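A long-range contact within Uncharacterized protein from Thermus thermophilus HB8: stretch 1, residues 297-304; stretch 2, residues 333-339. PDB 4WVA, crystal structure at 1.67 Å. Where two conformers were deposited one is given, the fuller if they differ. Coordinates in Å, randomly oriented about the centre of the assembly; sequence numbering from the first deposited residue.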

# COMPACT_ATOMS: atom_id res chain seq x y z
N VAL A 297 -16.83 2.44 19.34
CA VAL A 297 -16.48 3.50 20.27
C VAL A 297 -15.21 4.12 19.72
O VAL A 297 -14.25 3.40 19.48
CB VAL A 297 -16.16 2.95 21.68
CG1 VAL A 297 -15.72 4.08 22.62
CG2 VAL A 297 -17.36 2.18 22.24
N LYS A 298 -15.23 5.43 19.49
CA LYS A 298 -14.09 6.16 18.96
C LYS A 298 -13.19 6.60 20.10
O LYS A 298 -13.55 7.49 20.87
CB LYS A 298 -14.56 7.36 18.13
CG LYS A 298 -15.44 6.95 16.94
CD LYS A 298 -15.76 8.11 16.02
CE LYS A 298 -16.83 9.01 16.61
NZ LYS A 298 -17.27 10.12 15.71
N THR A 299 -12.02 5.97 20.22
CA THR A 299 -11.04 6.34 21.22
C THR A 299 -9.79 6.88 20.54
O THR A 299 -9.61 6.77 19.32
CB THR A 299 -10.65 5.16 22.12
OG1 THR A 299 -9.80 4.27 21.39
CG2 THR A 299 -11.88 4.41 22.63
N SER A 300 -8.89 7.46 21.34
CA SER A 300 -7.65 7.99 20.77
C SER A 300 -6.80 6.88 20.13
O SER A 300 -5.96 7.17 19.28
CB SER A 300 -6.82 8.75 21.81
OG SER A 300 -6.46 7.93 22.88
N ALA A 301 -6.99 5.63 20.54
CA ALA A 301 -6.25 4.51 19.94
C ALA A 301 -6.53 4.36 18.45
O ALA A 301 -5.69 3.91 17.69
CB ALA A 301 -6.57 3.21 20.65
N GLY A 302 -7.73 4.76 18.03
CA GLY A 302 -8.12 4.70 16.63
C GLY A 302 -7.38 5.64 15.70
O GLY A 302 -7.51 5.50 14.50
N PHE A 303 -6.61 6.59 16.25
CA PHE A 303 -5.71 7.43 15.46
C PHE A 303 -4.35 6.74 15.24
O PHE A 303 -3.60 7.14 14.35
CB PHE A 303 -5.46 8.78 16.12
CG PHE A 303 -6.65 9.70 16.09
CD1 PHE A 303 -6.85 10.55 15.01
CD2 PHE A 303 -7.54 9.72 17.15
CE1 PHE A 303 -7.94 11.41 14.98
CE2 PHE A 303 -8.64 10.58 17.12
CZ PHE A 303 -8.84 11.40 16.04
N LEU A 304 -4.06 5.69 16.00
CA LEU A 304 -2.70 5.14 15.99
C LEU A 304 -2.31 4.46 14.67
O LEU A 304 -1.12 4.35 14.41
CB LEU A 304 -2.44 4.27 17.21
CG LEU A 304 -2.38 5.04 18.53
CD1 LEU A 304 -2.35 4.05 19.67
CD2 LEU A 304 -1.16 5.95 18.58
N LEU A 333 -6.17 18.99 22.90
CA LEU A 333 -6.10 17.72 22.20
C LEU A 333 -4.99 16.90 22.83
O LEU A 333 -4.07 17.47 23.41
CB LEU A 333 -5.79 17.93 20.71
CG LEU A 333 -6.89 18.56 19.85
CD1 LEU A 333 -6.40 18.66 18.42
CD2 LEU A 333 -8.19 17.77 19.93
N LEU A 334 -5.04 15.57 22.75
CA LEU A 334 -6.11 14.76 22.17
C LEU A 334 -6.80 14.01 23.31
O LEU A 334 -6.17 13.22 24.00
CB LEU A 334 -5.49 13.74 21.23
CG LEU A 334 -6.42 12.85 20.43
CD1 LEU A 334 -7.17 13.63 19.38
CD2 LEU A 334 -5.60 11.73 19.78
N PRO A 335 -8.10 14.25 23.53
CA PRO A 335 -8.76 13.44 24.57
C PRO A 335 -8.73 11.96 24.22
O PRO A 335 -8.68 11.59 23.04
CB PRO A 335 -10.20 13.97 24.60
CG PRO A 335 -10.33 14.87 23.46
CD PRO A 335 -9.00 15.21 22.89
N SER A 336 -8.74 11.12 25.25
CA SER A 336 -8.64 9.67 25.06
C SER A 336 -9.91 9.04 24.50
O SER A 336 -9.86 7.92 23.99
CB SER A 336 -8.14 8.99 26.33
OG SER A 336 -8.81 9.45 27.52
N VAL A 337 -11.02 9.75 24.61
CA VAL A 337 -12.25 9.35 23.93
C VAL A 337 -12.94 10.58 23.38
O VAL A 337 -12.75 11.70 23.88
CB VAL A 337 -13.24 8.57 24.83
CG1 VAL A 337 -12.58 7.34 25.43
CG2 VAL A 337 -13.83 9.45 25.91
N ASP A 338 -13.71 10.37 22.32
CA ASP A 338 -14.48 11.41 21.68
C ASP A 338 -15.24 12.19 22.77
O ASP A 338 -16.02 11.60 23.53
CB ASP A 338 -15.44 10.74 20.68
CG ASP A 338 -16.33 11.72 19.92
OD1 ASP A 338 -16.42 12.91 20.26
OD2 ASP A 338 -16.96 11.26 18.94
N PRO A 339 -15.03 13.52 22.84
CA PRO A 339 -15.65 14.29 23.92
C PRO A 339 -17.18 14.34 23.83
O PRO A 339 -17.83 14.75 24.81
CB PRO A 339 -15.04 15.69 23.78
CG PRO A 339 -14.37 15.73 22.47
CD PRO A 339 -14.08 14.32 22.05
O HOH W 1 -7.56 5.70 24.01

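The peptide bond between Leu333 and Leu334 is cis, a rarity where no proline follows, and Leu334 is the residue most covered by the opposing stretch. Its CD2 lies 3.8 Å from Ser300 CB and 3.8 Å from Phe303 CD2, so one leucine methyl serves both neighbours. Phe303 reaches it because stretch 1 turns into a 3-10 segment, with Gly302 N bonding to Thr299 O at 3.0 Å.

A single beta bridge joins the two stretches. Thr299 and Val337 pair with CA atoms 4.2 Å apart, and two hydrogen bonds flank them: Asp338 N donates to Lys298 O at 3.2 Å, and Ser300 N to Ser336 O at 2.9 Å. Both are close to straight, and they bracket the pair in register. Thr299 CG2 and Val337 CG1, 4.1 Å apart, add an apolar van der Waals contact between methyls.

At the Lys298 end, opposite charges attract: ammonium NZ of Lys298 and carboxylate OD2 of Asp338 form a longish salt bridge at 3.4 Å, between residues already linked through their main chains. A water lies 2.7 Å from Ser300 OG and donates to Ser336 O at 3.2 Å; that carbonyl thus accepts from both backbone and solvent. The rule is legible: backbone hydrogen bonds align the chains, and side chains pack around them.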